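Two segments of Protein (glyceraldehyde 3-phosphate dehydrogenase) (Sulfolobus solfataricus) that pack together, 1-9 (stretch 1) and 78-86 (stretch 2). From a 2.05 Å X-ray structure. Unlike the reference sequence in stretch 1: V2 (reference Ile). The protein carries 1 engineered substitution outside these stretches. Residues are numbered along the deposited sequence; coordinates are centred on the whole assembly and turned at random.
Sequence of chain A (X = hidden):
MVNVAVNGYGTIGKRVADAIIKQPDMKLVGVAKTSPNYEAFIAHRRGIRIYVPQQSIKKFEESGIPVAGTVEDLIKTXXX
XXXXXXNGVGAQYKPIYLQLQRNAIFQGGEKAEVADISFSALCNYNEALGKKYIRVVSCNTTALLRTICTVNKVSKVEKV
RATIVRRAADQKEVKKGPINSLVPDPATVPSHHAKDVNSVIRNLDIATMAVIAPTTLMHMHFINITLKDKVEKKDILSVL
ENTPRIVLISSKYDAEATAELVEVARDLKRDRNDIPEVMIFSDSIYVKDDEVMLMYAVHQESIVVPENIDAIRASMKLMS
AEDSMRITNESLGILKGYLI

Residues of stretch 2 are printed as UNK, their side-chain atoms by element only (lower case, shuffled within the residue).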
ATOM      1  N   MET A   1     -30.211  -1.061 -13.403  1.00 64.33           N
ATOM      2  CA  MET A   1     -30.625  -0.886 -11.965  1.00 58.68           C
ATOM      3  C   MET A   1     -30.580   0.594 -11.633  1.00 56.60           C
ATOM      4  O   MET A   1     -31.391   1.343 -12.204  1.00 63.01           O
ATOM      5  CB  MET A   1     -29.768  -1.743 -11.069  1.00 64.95           C
ATOM      6  CG  MET A   1     -28.386  -2.141 -11.550  1.00 54.31           C
ATOM      7  SD  MET A   1     -27.853  -3.669 -10.741  1.00 67.79           S
ATOM      8  CE  MET A   1     -26.362  -4.042 -11.686  1.00 62.46           C
ATOM      9  N   VAL A   2     -29.678   1.011 -10.728  1.00 45.13           N
ATOM     10  CA  VAL A   2     -29.435   2.454 -10.659  1.00 37.22           C
ATOM     11  C   VAL A   2     -28.134   2.593 -11.458  1.00 34.55           C
ATOM     12  O   VAL A   2     -27.177   1.863 -11.190  1.00 35.31           O
ATOM     13  CB  VAL A   2     -29.453   3.118  -9.308  1.00 44.65           C
ATOM     14  CG1 VAL A   2     -28.102   3.252  -8.630  1.00 46.43           C
ATOM     15  CG2 VAL A   2     -30.084   4.511  -9.423  1.00 52.12           C
ATOM     16  N   ASN A   3     -28.172   3.344 -12.536  1.00 32.36           N
ATOM     17  CA  ASN A   3     -27.008   3.572 -13.373  1.00 32.19           C
ATOM     18  C   ASN A   3     -26.209   4.749 -12.798  1.00 30.84           C
ATOM     19  O   ASN A   3     -26.773   5.828 -12.714  1.00 32.87           O
ATOM     20  CB  ASN A   3     -27.467   3.954 -14.800  1.00 35.47           C
ATOM     21  CG  ASN A   3     -28.039   2.730 -15.537  1.00 45.03           C
ATOM     22  OD1 ASN A   3     -27.639   1.621 -15.193  1.00 34.27           O
ATOM     23  ND2 ASN A   3     -28.923   2.954 -16.508  1.00 39.56           N
ATOM     24  N   VAL A   4     -24.943   4.525 -12.433  1.00 29.63           N
ATOM     25  CA  VAL A   4     -24.151   5.584 -11.803  1.00 28.03           C
ATOM     26  C   VAL A   4     -22.921   5.961 -12.616  1.00 30.94           C
ATOM     27  O   VAL A   4     -22.101   5.137 -13.012  1.00 31.59           O
ATOM     28  CB  VAL A   4     -23.636   5.189 -10.396  1.00 31.29           C
ATOM     29  CG1 VAL A   4     -23.048   6.412  -9.681  1.00 27.35           C
ATOM     30  CG2 VAL A   4     -24.687   4.530  -9.550  1.00 26.03           C
ATOM     31  N   ALA A   5     -22.768   7.282 -12.781  1.00 31.16           N
ATOM     32  CA  ALA A   5     -21.577   7.860 -13.388  1.00 34.28           C
ATOM     33  C   ALA A   5     -20.613   8.389 -12.295  1.00 34.77           C
ATOM     34  O   ALA A   5     -21.095   8.865 -11.285  1.00 31.65           O
ATOM     35  CB  ALA A   5     -22.054   9.050 -14.223  1.00 27.17           C
ATOM     36  N   VAL A   6     -19.315   8.367 -12.501  1.00 36.06           N
ATOM     37  CA  VAL A   6     -18.311   8.976 -11.644  1.00 34.34           C
ATOM     38  C   VAL A   6     -17.524  10.031 -12.423  1.00 30.63           C
ATOM     39  O   VAL A   6     -16.761   9.748 -13.330  1.00 32.55           O
ATOM     40  CB  VAL A   6     -17.287   8.006 -11.025  1.00 25.27           C
ATOM     41  CG1 VAL A   6     -16.334   8.739 -10.100  1.00 26.45           C
ATOM     42  CG2 VAL A   6     -17.994   6.888 -10.271  1.00 25.89           C
ATOM     43  N   ASN A   7     -17.708  11.281 -12.010  1.00 28.50           N
ATOM     44  CA  ASN A   7     -17.062  12.406 -12.694  1.00 33.19           C
ATOM     45  C   ASN A   7     -15.805  12.793 -11.931  1.00 34.70           C
ATOM     46  O   ASN A   7     -15.857  13.246 -10.793  1.00 33.21           O
ATOM     47  CB  ASN A   7     -18.087  13.534 -12.843  1.00 28.25           C
ATOM     48  CG  ASN A   7     -17.535  14.695 -13.669  1.00 34.77           C
ATOM     49  OD1 ASN A   7     -16.440  14.580 -14.204  1.00 33.00           O
ATOM     50  ND2 ASN A   7     -18.268  15.802 -13.750  1.00 33.28           N
ATOM     51  N   GLY A   8     -14.650  12.449 -12.490  1.00 37.66           N
ATOM     52  CA  GLY A   8     -13.343  12.644 -11.911  1.00 39.43           C
ATOM     53  C   GLY A   8     -12.726  11.373 -11.355  1.00 38.91           C
ATOM     54  O   GLY A   8     -12.845  11.089 -10.157  1.00 47.65           O
ATOM     55  N   TYR A   9     -11.987  10.605 -12.138  1.00 40.48           N
ATOM     56  CA  TYR A   9     -11.355   9.360 -11.725  1.00 36.84           C
ATOM     57  C   TYR A   9     -10.038   9.613 -11.018  1.00 37.75           C
ATOM     58  O   TYR A   9      -8.973   9.305 -11.578  1.00 34.68           O
ATOM     59  CB  TYR A   9     -11.124   8.495 -13.002  1.00 36.22           C
ATOM     60  CG  TYR A   9     -10.863   7.035 -12.743  1.00 29.47           C
ATOM     61  CD1 TYR A   9     -11.919   6.206 -12.334  1.00 26.62           C
ATOM     62  CD2 TYR A   9      -9.609   6.472 -12.868  1.00 24.74           C
ATOM     63  CE1 TYR A   9     -11.705   4.858 -12.101  1.00 28.44           C
ATOM     64  CE2 TYR A   9      -9.402   5.117 -12.634  1.00 27.69           C
ATOM     65  CZ  TYR A   9     -10.454   4.326 -12.253  1.00 30.42           C
ATOM     66  OH  TYR A   9     -10.241   2.988 -11.972  1.00 33.11           O
ATOM     67  N   UNK A  78     -26.404   8.427 -17.227  1.00 36.67           N
ATOM     68  CA  UNK A  78     -26.605   7.927 -15.860  1.00 33.60           C
ATOM     69  C   UNK A  78     -27.963   8.342 -15.345  1.00 33.08           C
ATOM     70  O   UNK A  78     -28.662   9.178 -15.947  1.00 35.95           O
ATOM     71  o   UNK A  78     -25.635   9.952 -14.979  1.00 30.61           O
ATOM     72  c   UNK A  78     -25.476   8.535 -14.985  1.00 29.66           C
ATOM     73  N   UNK A  79     -28.415   7.708 -14.294  1.00 30.98           N
ATOM     74  CA  UNK A  79     -29.514   8.084 -13.455  1.00 28.57           C
ATOM     75  C   UNK A  79     -29.010   9.055 -12.348  1.00 36.23           C
ATOM     76  O   UNK A  79     -29.843   9.712 -11.716  1.00 34.97           O
ATOM     77  o   UNK A  79     -31.277   6.299 -14.723  1.00 38.92           O
ATOM     78  c   UNK A  79     -30.054   6.843 -12.742  1.00 28.27           C
ATOM     79  o   UNK A  79     -30.490   4.632 -13.539  1.00 33.16           O
ATOM     80  c   UNK A  79     -30.651   5.845 -13.740  1.00 43.52           C
ATOM     81  N   UNK A  80     -27.713   9.058 -12.043  1.00 33.81           N
ATOM     82  CA  UNK A  80     -27.155   9.923 -10.974  1.00 32.37           C
ATOM     83  C   UNK A  80     -25.639  10.014 -11.105  1.00 34.92           C
ATOM     84  O   UNK A  80     -24.956   9.054 -11.492  1.00 32.82           O
ATOM     85  c   UNK A  80     -26.885   7.992  -9.400  1.00 29.22           C
ATOM     86  c   UNK A  80     -27.486   9.395  -9.573  1.00 30.69           C
ATOM     87  c   UNK A  80     -26.942  10.287  -8.429  1.00 34.44           C
ATOM     88  c   UNK A  80     -27.650   9.988  -7.084  1.00 21.43           C
ATOM     89  N   UNK A  81     -25.073  11.200 -10.820  1.00 30.48           N
ATOM     90  CA  UNK A  81     -23.636  11.363 -10.974  1.00 30.18           C
ATOM     91  C   UNK A  81     -22.940  11.531  -9.601  1.00 33.94           C
ATOM     92  O   UNK A  81     -23.498  12.274  -8.780  1.00 32.78           O
ATOM     93  c   UNK A  81     -23.313  12.626 -11.789  1.00 31.76           C
ATOM     94  c   UNK A  81     -24.060  12.651 -13.124  1.00 33.54           C
ATOM     95  c   UNK A  81     -21.805  12.739 -12.027  1.00 30.18           C
ATOM     96  N   UNK A  82     -21.860  10.820  -9.372  1.00 28.02           N
ATOM     97  CA  UNK A  82     -20.983  11.012  -8.223  1.00 32.05           C
ATOM     98  C   UNK A  82     -19.832  11.947  -8.684  1.00 28.59           C
ATOM     99  O   UNK A  82     -18.966  11.578  -9.478  1.00 29.66           O
ATOM    100  c   UNK A  82     -20.347   9.785  -7.592  1.00 31.70           C
ATOM    101  c   UNK A  82     -21.398   8.775  -7.121  1.00 30.76           C
ATOM    102  c   UNK A  82     -19.516  10.187  -6.353  1.00 33.07           C
ATOM    103  N   UNK A  83     -19.914  13.199  -8.255  1.00 24.20           N
ATOM    104  CA  UNK A  83     -18.911  14.186  -8.662  1.00 22.47           C
ATOM    105  C   UNK A  83     -17.748  14.145  -7.673  1.00 30.83           C
ATOM    106  O   UNK A  83     -17.956  14.415  -6.489  1.00 28.25           O
ATOM    107  c   UNK A  83     -19.526  15.579  -8.745  1.00 33.86           C
ATOM    108  o   UNK A  83     -17.427  16.761  -8.716  1.00 31.89           O
ATOM    109  c   UNK A  83     -18.564  16.649  -9.223  1.00 36.20           C
ATOM    110  o   UNK A  83     -18.963  17.434 -10.110  1.00 31.14           O
ATOM    111  N   UNK A  84     -16.589  13.787  -8.189  1.00 31.21           N
ATOM    112  CA  UNK A  84     -15.369  13.680  -7.387  1.00 33.55           C
ATOM    113  C   UNK A  84     -14.250  14.479  -8.032  1.00 26.69           C
ATOM    114  O   UNK A  84     -13.080  14.095  -8.006  1.00 32.51           O
ATOM    115  c   UNK A  84     -14.921  12.232  -7.180  1.00 28.96           C
ATOM    116  o   UNK A  84     -14.663  11.596  -8.432  1.00 33.12           O
ATOM    117  c   UNK A  84     -15.946  11.409  -6.428  1.00 33.60           C
ATOM    118  N   UNK A  85     -14.605  15.598  -8.634  1.00 27.37           N
ATOM    119  CA  UNK A  85     -13.703  16.509  -9.279  1.00 27.61           C
ATOM    120  C   UNK A  85     -12.961  17.356  -8.212  1.00 31.43           C
ATOM    121  O   UNK A  85     -13.444  17.482  -7.101  1.00 29.81           O
ATOM    122  c   UNK A  85     -14.475  17.476 -10.201  1.00 28.03           C
ATOM    123  o   UNK A  85     -15.422  18.250  -9.436  1.00 30.54           O
ATOM    124  c   UNK A  85     -15.213  16.690 -11.270  1.00 29.66           C
ATOM    125  N   UNK A  86     -11.961  18.086  -8.626  1.00 32.33           N
ATOM    126  CA  UNK A  86     -11.174  18.900  -7.703  1.00 36.45           C
ATOM    127  C   UNK A  86     -11.984  19.939  -6.988  1.00 36.15           C
ATOM    128  O   UNK A  86     -13.085  20.320  -7.437  1.00 34.69           O
ATOM    129  c   UNK A  86      -9.983  18.520  -9.781  1.00 36.30           C
ATOM    130  c   UNK A  86     -10.022  19.392  -8.563  1.00 32.89           C
ATOM    131  c   UNK A  86     -11.410  18.081 -10.017  1.00 32.77           C
TER
HETATM  132  O   HOH W   1     -29.963   5.466 -17.405  1.00 55.46           O
HETATM  133  O   HOH W   2     -11.528  11.466  -7.726  1.00 32.21           O

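Position 78 carries one carbon and then one oxygen, a short hydroxymethyl group. Its CB lies 3.5 Å from CB of A5. The oxygen is hydrogen-bonded elsewhere in the structure. One carbon and one oxygen without a branch make this S78. It is the first residue to leave helical geometry after a helix.

Position 79 has two side-chain carbons, the second carrying two oxygens. This is a short carboxylate. One oxygen accepts a hydrogen bond from N of N3 at 2.8 Å, and the N-H...O angle of 170° makes it nearly straight. The other oxygen receives a hydrogen bond from water 1, which also accepts one from ND2 of N3. The residue is D79, and the oxygen facing N of N3 is OD2. Its backbone N donates to O of N3 at 3.0 Å, so N3 is held through both its N and its O.

Position 80 has four carbons, forked at the first, with one arm two carbons long. The one-carbon arm lies 4.1 Å from CG2 of V4. A fork at CB with unequal arms identifies I80, and the arm near V4 is CG2. Its backbone N makes a weak bond to O of N3 at 3.4 Å, while its O accepts a good one from N of A5 at 3.1 Å.

Position 81 has three carbons, one carrying the other two. Its side chain lies on the same sheet face as A5 and N7. One arm is 4.3 Å from CB of A5, the other 3.9 Å from CB of N7. This compact fork is V81; the arm near A5 is CG2 and the arm near N7 is CG1.

Position 82 again has one carbon carrying two others, but it points to the face shared by V4 and V6. One arm lies 3.9 Å from CG1 of V4. It is V82, and that arm is CG2. Its backbone faces stretch 1 with both polar atoms: its N donates to O of A5 at 2.8 Å, and its O accepts from N of N7 at 2.8 Å.

Position 83 has two carbons, the second carrying two oxygens, another carboxylate. One oxygen is 4.0 Å from ND2 of N7, and both atoms are hydrogen-bonded elsewhere in the structure. The name is D83, and that oxygen is OD2.

Position 84 has a carbon bearing one oxygen and one carbon. The oxygen donates to O of G8 at 2.6 Å. This is T84. Its backbone N donates to O of N7 at 2.8 Å. Water 2 joins O of G8 to O of T84.

Position 85 repeats that branch of one oxygen and one carbon. The carbon is 3.8 Å from OD1 of N7. This is T85, whose OG1 and N both donate to OD1 of D83.

Position 86 has three carbons closing a ring onto the backbone N. It is P86, and it makes no contact with stretch 1.

The contact works as a parallel strand pair. Backbone hydrogen bonds set the register, V4 and V82 pack on one face, and A5 and V81 meet on the other. D79 and T84 add side-chain bonds near the two ends.

Stretch 2 (78-86) SDIVVDTTP
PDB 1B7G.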